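Local coordinates for polymerase X (Deinococcus radiodurans, PDB 2W9M), which probably catalyses template-directed DNA synthesis from deoxyribonucleoside triphosphates as a family X DNA polymerase, and carries a zinc-binding PHP domain, at residues Glu234-Pro239 / Leu248-Glu253; Pro285-Val290 / Glu302-Glu307; His428-Leu433 / Thr439-Arg444. All blocks are in the same frame, centred on the assembly; numbering follows the deposited sequence.

Contact 1 (Glu234-Pro239 / Leu248-Glu253); sequences EIACAP and LLRSGE
Arg250 NH2 donates a hydrogen bond to Glu234 OE1 at 3.0 Å, and this bond is part of a salt bridge between a sheet strand and the turn that ends the next helix. Strand 231-238 belongs to the mixed sheet that, as in other family X polymerases, probably forms the palm. The chain leaves this strand through helix 243-249, and Arg250 is the first residue beyond that helix to abandon helical backbone angles. The N-H...O angle of 143° is moderately bent. Glu234 OE1 is met on its anti side and somewhat out of the carboxylate plane, whereas it lies close to the plane of the guanidinium, at its edge. The two flat groups stand 76° apart, and their side chains cross at nearly a right angle, so one nitrogen bonds one oxygen and no paired grip forms. The other carboxylate oxygen, OE2, forms a salt bridge with Arg196; Glu199 makes a weak, long ion pair with Arg250 NH2. Between the two backbones, whose nearest CA atoms, of Ala236 and Arg250, are 8.0 Å apart, the arginine chain kinks at chi2 (-71°) and again at chi3, which lays its guanidinium over Ala236. A leucine in place of Arg250 would probably leave Glu234 OE1 without this charged mate and take away the flat group that packs on the Ala236 methyl. That methyl lies over one face of the guanidinium, off toward its rim, with Ala236 CB 3.9 Å from Arg250 NE.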
# COMPACT_ATOMS: atom_id res chain seq x y z
N GLU A 234 -19.55 10.51 -5.80
CA GLU A 234 -19.99 11.62 -6.64
C GLU A 234 -20.02 11.20 -8.10
O GLU A 234 -19.04 10.68 -8.63
CB GLU A 234 -19.07 12.83 -6.48
CG GLU A 234 -19.20 13.53 -5.14
CD GLU A 234 -18.31 14.75 -5.04
OE1 GLU A 234 -18.28 15.54 -6.01
OE2 GLU A 234 -17.66 14.92 -4.00
N ILE A 235 -21.15 11.43 -8.75
CA ILE A 235 -21.31 11.09 -10.15
C ILE A 235 -21.74 12.34 -10.89
O ILE A 235 -22.76 12.95 -10.55
CB ILE A 235 -22.32 9.95 -10.35
CG1 ILE A 235 -21.81 8.67 -9.67
CG2 ILE A 235 -22.58 9.71 -11.83
CD1 ILE A 235 -22.73 7.48 -9.81
N ALA A 236 -20.95 12.75 -11.87
CA ALA A 236 -21.27 13.91 -12.67
C ALA A 236 -21.59 13.46 -14.09
O ALA A 236 -20.86 12.65 -14.66
CB ALA A 236 -20.12 14.90 -12.67
N CYS A 237 -22.67 13.98 -14.65
CA CYS A 237 -23.08 13.60 -15.99
C CYS A 237 -23.17 14.79 -16.94
O CYS A 237 -23.13 15.94 -16.51
CB CYS A 237 -24.40 12.83 -15.95
SG CYS A 237 -25.51 13.36 -14.62
N ALA A 238 -23.28 14.49 -18.24
CA ALA A 238 -23.29 15.51 -19.28
C ALA A 238 -23.82 14.92 -20.57
O ALA A 238 -23.79 13.70 -20.76
CB ALA A 238 -21.89 16.07 -19.49
N PRO A 239 -24.33 15.77 -21.48
CA PRO A 239 -24.71 15.32 -22.82
C PRO A 239 -23.48 14.82 -23.56
O PRO A 239 -22.38 15.28 -23.26
CB PRO A 239 -25.23 16.59 -23.48
CG PRO A 239 -25.60 17.50 -22.36
CD PRO A 239 -24.63 17.19 -21.26
N LEU A 248 -12.60 17.05 -18.31
CA LEU A 248 -11.51 17.94 -17.95
C LEU A 248 -11.77 18.60 -16.60
O LEU A 248 -10.91 18.61 -15.73
CB LEU A 248 -11.30 19.01 -19.02
CG LEU A 248 -10.53 18.60 -20.28
CD1 LEU A 248 -10.33 19.80 -21.18
CD2 LEU A 248 -9.19 18.00 -19.91
N LEU A 249 -12.97 19.14 -16.43
CA LEU A 249 -13.32 19.86 -15.21
C LEU A 249 -13.34 18.96 -13.97
O LEU A 249 -13.01 19.42 -12.88
CB LEU A 249 -14.66 20.59 -15.36
CG LEU A 249 -14.62 21.81 -16.28
CD1 LEU A 249 -16.01 22.24 -16.67
CD2 LEU A 249 -13.87 22.96 -15.62
N ARG A 250 -13.70 17.70 -14.15
CA ARG A 250 -13.75 16.76 -13.03
C ARG A 250 -12.45 15.96 -12.89
O ARG A 250 -12.48 14.77 -12.58
CB ARG A 250 -14.93 15.79 -13.18
CG ARG A 250 -16.29 16.44 -13.45
CD ARG A 250 -16.84 17.18 -12.24
NE ARG A 250 -16.92 16.32 -11.06
CZ ARG A 250 -17.59 16.62 -9.95
NH1 ARG A 250 -18.26 17.76 -9.87
NH2 ARG A 250 -17.60 15.77 -8.93
N SER A 251 -11.31 16.61 -13.12
CA SER A 251 -10.01 15.93 -13.06
C SER A 251 -9.33 15.84 -11.68
O SER A 251 -8.79 14.79 -11.35
CB SER A 251 -9.04 16.53 -14.08
OG SER A 251 -9.23 15.95 -15.35
N GLY A 252 -9.33 16.92 -10.89
CA GLY A 252 -9.95 18.18 -11.24
C GLY A 252 -9.39 19.40 -10.54
O GLY A 252 -8.45 20.02 -11.02
N GLU A 253 -9.96 19.73 -9.38
CA GLU A 253 -9.81 21.07 -8.76
C GLU A 253 -8.65 21.94 -9.25
O GLU A 253 -8.88 22.93 -9.94
CB GLU A 253 -9.86 21.00 -7.23
CG GLU A 253 -11.28 21.05 -6.67
CD GLU A 253 -11.34 21.21 -5.16
OE1 GLU A 253 -10.29 21.05 -4.50
OE2 GLU A 253 -12.43 21.50 -4.62

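Contact 2 (Pro285-Val290 / Glu302-Glu307); sequences PTEAVV and EYREPE
Glu287 and Arg304 account for the whole of this buried contact in the thumb region, each giving up about half of the surface hidden between segments 285-290 and 302-307. Their side chains approach from opposite directions and span backbones whose nearest CA atoms, Glu287 and Arg304, lie 13.3 Å apart. The arginine, extended from CG to NE (chi2 179°), reaches out of the loop toward the first turn of helix 287-293 and grips the carboxylate end-on with both terminal nitrogens. Arg304 NH1 meets Glu287 OE2 at 2.9 Å in a nearly straight bond of 171°, on the syn side of that oxygen but tilted from the carboxylate plane. The second bond, from Arg304 NH2 to Glu287 OE1, is also 2.9 Å long, but there the donor sits above the plane. Two bonds from two nitrogens resist rotation of either group, although the planes remain 38° apart. Neighbours complete the network: Glu287 OE1 has a salt bridge with Arg189, Arg304 NH1 bonds Ser251 OG, and Arg304 NE bonds the carbonyl of Arg299. Glu287 is thus shared by two arginines, which would probably keep it ionised, and the pair ties the thumb helix to the chain that follows it.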
# COMPACT_ATOMS: atom_id res chain seq x y z
N PRO A 285 -16.88 16.29 -27.56
CA PRO A 285 -17.15 14.88 -27.24
C PRO A 285 -16.03 14.23 -26.43
O PRO A 285 -16.29 13.32 -25.65
CB PRO A 285 -17.23 14.21 -28.62
CG PRO A 285 -17.24 15.35 -29.63
CD PRO A 285 -16.52 16.47 -28.97
N THR A 286 -14.80 14.71 -26.61
CA THR A 286 -13.64 14.12 -25.97
C THR A 286 -12.72 15.20 -25.40
O THR A 286 -12.71 16.32 -25.90
CB THR A 286 -12.83 13.26 -26.96
OG1 THR A 286 -13.63 12.17 -27.41
CG2 THR A 286 -11.55 12.72 -26.32
N GLU A 287 -11.97 14.85 -24.37
CA GLU A 287 -10.96 15.75 -23.83
C GLU A 287 -10.08 16.30 -24.95
O GLU A 287 -9.87 17.50 -25.05
CB GLU A 287 -10.07 15.02 -22.81
CG GLU A 287 -10.74 14.74 -21.47
CD GLU A 287 -9.74 14.37 -20.39
OE1 GLU A 287 -8.73 13.70 -20.70
OE2 GLU A 287 -9.96 14.76 -19.22
N ALA A 288 -9.58 15.40 -25.79
CA ALA A 288 -8.66 15.77 -26.86
C ALA A 288 -9.19 16.93 -27.70
O ALA A 288 -8.43 17.79 -28.15
CB ALA A 288 -8.36 14.57 -27.75
N VAL A 289 -10.50 16.95 -27.92
CA VAL A 289 -11.13 17.98 -28.74
C VAL A 289 -11.03 19.36 -28.08
O VAL A 289 -10.79 20.36 -28.76
CB VAL A 289 -12.60 17.64 -29.03
CG1 VAL A 289 -13.21 18.69 -29.94
CG2 VAL A 289 -12.72 16.26 -29.66
N VAL A 290 -11.20 19.41 -26.76
CA VAL A 290 -11.09 20.67 -26.03
C VAL A 290 -9.68 21.25 -26.14
O VAL A 290 -9.51 22.45 -26.35
CB VAL A 290 -11.42 20.50 -24.54
CG1 VAL A 290 -11.30 21.82 -23.81
CG2 VAL A 290 -12.81 19.94 -24.38
N GLU A 302 -2.20 11.70 -15.80
CA GLU A 302 -1.12 11.36 -14.88
C GLU A 302 -0.35 12.60 -14.45
O GLU A 302 0.25 12.63 -13.38
CB GLU A 302 -0.15 10.36 -15.50
CG GLU A 302 -0.75 9.02 -15.87
CD GLU A 302 -1.06 8.90 -17.35
OE1 GLU A 302 -1.50 9.90 -17.95
OE2 GLU A 302 -0.85 7.80 -17.91
N TYR A 303 -0.35 13.63 -15.31
CA TYR A 303 0.47 14.82 -15.09
C TYR A 303 -0.32 16.07 -14.69
O TYR A 303 0.16 17.19 -14.88
CB TYR A 303 1.30 15.13 -16.34
CG TYR A 303 2.23 14.02 -16.77
CD1 TYR A 303 2.50 13.80 -18.12
CD2 TYR A 303 2.83 13.19 -15.84
CE1 TYR A 303 3.36 12.79 -18.51
CE2 TYR A 303 3.69 12.17 -16.23
CZ TYR A 303 3.94 11.98 -17.56
OH TYR A 303 4.79 10.97 -17.94
N ARG A 304 -1.51 15.88 -14.13
CA ARG A 304 -2.37 17.02 -13.81
C ARG A 304 -2.36 17.42 -12.34
O ARG A 304 -3.34 17.95 -11.83
CB ARG A 304 -3.81 16.75 -14.27
CG ARG A 304 -3.93 16.53 -15.76
CD ARG A 304 -5.36 16.25 -16.18
NE ARG A 304 -5.42 15.84 -17.58
CZ ARG A 304 -6.54 15.50 -18.22
NH1 ARG A 304 -7.71 15.54 -17.58
NH2 ARG A 304 -6.49 15.13 -19.49
N GLU A 305 -1.24 17.17 -11.67
CA GLU A 305 -1.05 17.62 -10.29
C GLU A 305 -0.30 18.95 -10.30
O GLU A 305 0.37 19.28 -11.27
CB GLU A 305 -0.24 16.60 -9.49
CG GLU A 305 -0.72 15.17 -9.62
CD GLU A 305 -2.06 14.94 -8.95
OE1 GLU A 305 -2.39 15.66 -7.99
OE2 GLU A 305 -2.79 14.03 -9.40
N PRO A 306 -0.41 19.72 -9.21
CA PRO A 306 0.34 20.98 -9.12
C PRO A 306 1.84 20.80 -9.37
O PRO A 306 2.43 21.60 -10.10
CB PRO A 306 0.09 21.43 -7.68
CG PRO A 306 -1.22 20.80 -7.31
CD PRO A 306 -1.26 19.49 -8.03
N GLU A 307 2.43 19.76 -8.79
CA GLU A 307 3.88 19.54 -8.90
C GLU A 307 4.33 19.35 -10.34
O GLU A 307 5.53 19.39 -10.63
CB GLU A 307 4.31 18.34 -8.04
CG GLU A 307 4.05 18.48 -6.54
CD GLU A 307 2.58 18.35 -6.17
OE1 GLU A 307 1.81 17.76 -6.96
OE2 GLU A 307 2.19 18.84 -5.09

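Contact 3 (His428-Leu433 / Thr439-Arg444). With ZN (zinc ion), chain E.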
# COMPACT_ATOMS: atom_id res chain seq x y z
N HIS A 428 11.40 -1.22 11.01
CA HIS A 428 10.18 -1.74 11.61
C HIS A 428 10.18 -1.51 13.12
O HIS A 428 9.37 -2.08 13.86
CB HIS A 428 10.01 -3.23 11.31
CG HIS A 428 9.52 -3.52 9.92
ND1 HIS A 428 8.26 -3.17 9.49
CD2 HIS A 428 10.11 -4.15 8.88
CE1 HIS A 428 8.10 -3.56 8.24
NE2 HIS A 428 9.21 -4.15 7.84
N SER A 429 11.10 -0.67 13.58
CA SER A 429 11.26 -0.38 14.99
C SER A 429 11.88 1.01 15.16
O SER A 429 12.49 1.53 14.23
CB SER A 429 12.17 -1.42 15.64
OG SER A 429 13.49 -1.32 15.13
N ASN A 430 11.72 1.59 16.35
CA ASN A 430 12.33 2.88 16.66
C ASN A 430 11.90 4.01 15.73
O ASN A 430 12.73 4.61 15.05
CB ASN A 430 13.86 2.76 16.64
CG ASN A 430 14.40 2.02 17.84
OD1 ASN A 430 14.71 0.83 17.76
ND2 ASN A 430 14.50 2.71 18.97
N PHE A 431 10.61 4.30 15.72
CA PHE A 431 10.09 5.34 14.83
C PHE A 431 10.26 6.74 15.42
O PHE A 431 9.98 7.74 14.75
CB PHE A 431 8.61 5.08 14.51
CG PHE A 431 8.40 4.00 13.50
CD1 PHE A 431 8.84 2.71 13.74
CD2 PHE A 431 7.75 4.27 12.31
CE1 PHE A 431 8.64 1.71 12.80
CE2 PHE A 431 7.54 3.27 11.37
CZ PHE A 431 7.99 1.99 11.62
N THR A 432 10.70 6.81 16.67
CA THR A 432 10.78 8.10 17.36
C THR A 432 12.20 8.60 17.62
O THR A 432 12.40 9.57 18.36
CB THR A 432 9.96 8.08 18.67
OG1 THR A 432 10.20 6.86 19.38
CG2 THR A 432 8.47 8.20 18.37
N LEU A 433 13.19 7.96 17.01
CA LEU A 433 14.54 8.48 17.03
C LEU A 433 14.53 9.90 16.46
O LEU A 433 13.73 10.21 15.58
CB LEU A 433 15.47 7.60 16.21
CG LEU A 433 16.26 6.48 16.90
CD1 LEU A 433 15.36 5.62 17.77
CD2 LEU A 433 16.96 5.63 15.85
N THR A 439 18.46 9.44 10.25
CA THR A 439 19.13 9.60 8.96
C THR A 439 20.43 8.79 8.91
O THR A 439 20.68 8.09 7.93
CB THR A 439 19.44 11.08 8.67
OG1 THR A 439 18.21 11.81 8.57
CG2 THR A 439 20.22 11.22 7.37
N GLU A 440 21.24 8.90 9.95
CA GLU A 440 22.50 8.16 10.03
C GLU A 440 22.24 6.66 9.97
O GLU A 440 22.98 5.91 9.34
CB GLU A 440 23.25 8.51 11.31
CG GLU A 440 24.62 7.86 11.45
CD GLU A 440 25.30 8.18 12.77
OE1 GLU A 440 25.87 7.26 13.39
OE2 GLU A 440 25.25 9.36 13.20
N ARG A 441 21.16 6.23 10.62
CA ARG A 441 20.76 4.84 10.65
C ARG A 441 20.51 4.28 9.25
O ARG A 441 21.04 3.23 8.88
CB ARG A 441 19.49 4.70 11.50
CG ARG A 441 18.80 3.34 11.44
CD ARG A 441 17.43 3.45 12.09
NE ARG A 441 16.90 2.16 12.55
CZ ARG A 441 15.68 2.00 13.06
NH1 ARG A 441 14.87 3.04 13.15
NH2 ARG A 441 15.27 0.81 13.46
N LEU A 442 19.72 5.00 8.47
CA LEU A 442 19.35 4.55 7.13
C LEU A 442 20.48 4.68 6.11
O LEU A 442 20.62 3.83 5.23
CB LEU A 442 18.08 5.27 6.65
CG LEU A 442 16.79 4.62 7.18
CD1 LEU A 442 15.76 5.65 7.57
CD2 LEU A 442 16.23 3.66 6.14
N ILE A 443 21.29 5.73 6.24
CA ILE A 443 22.47 5.89 5.39
C ILE A 443 23.41 4.71 5.58
O ILE A 443 23.95 4.17 4.61
CB ILE A 443 23.23 7.18 5.70
CG1 ILE A 443 22.44 8.40 5.23
CG2 ILE A 443 24.59 7.17 5.03
CD1 ILE A 443 23.10 9.70 5.56
N ARG A 444 23.58 4.30 6.83
CA ARG A 444 24.41 3.16 7.18
C ARG A 444 23.89 1.87 6.55
O ARG A 444 24.66 1.08 6.01
CB ARG A 444 24.48 3.02 8.70
CG ARG A 444 24.99 1.67 9.21
CD ARG A 444 26.40 1.79 9.75
NE ARG A 444 26.50 1.20 11.08
CZ ARG A 444 27.04 0.02 11.35
NH1 ARG A 444 27.55 -0.72 10.37
NH2 ARG A 444 27.08 -0.42 12.60
ZN ZN E . 8.17 -4.04 5.65
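The guanidinium of Arg441 closes on the backbone of Ser429, where NH1 and NH2 both bond Ser429 O, each at 3.0 Å. The carbonyl lies at the guanidinium edge, in its plane, while both nitrogens reach the oxygen from the same face of the carbonyl plane; NH2 stands well above it. Arg441 gets there with CG anti to the backbone N (chi1 170°) and the rest of its chain stretched out from helix 435-446. This is the tight part, and bonds to Gln438 OE1 and to the carbonyls of Ile404 and Leu405 hold the same buried head. Toward the partly exposed side the grip slackens. Arg441 NH2 gives a weak bond to Ser429 OG, and NH1 another to Asn430 O. Leu433 makes no more than a loose, obliquely placed contact, its CD2 being 4.3 Å from Arg441 NH1. Just before the gripped carbonyl, His428 NE2 binds zinc at 2.4 Å. Arg441 thus holds the loop just after this ligand, which probably helps place it; Glu401 and His456 complete the zinc's protein ligands, as expected of the metal centre at the parallel strands of a PHP-type (beta/alpha)7 barrel.

Contacts 1 and 2 follow one another in the polymerase part of the chain and touch, Leu248 of the first packing on Glu287, Val290 and Arg304 of the second. Both rest on an arginine-glutamate pair, but contact 1 ties a sheet strand to the end of a helix, is partly buried and has a single bond, whereas contact 2 ties a helix start to the following loop, is buried and is held by two hydrogen bonds. Contact 3 lies in the zinc-binding part, its centre about 44 Å from that of contact 1 and 40 Å from that of contact 2. It is partly buried: a buried arginine again does the gripping, yet its main partners are backbone carbonyls of a partly exposed metal-site loop.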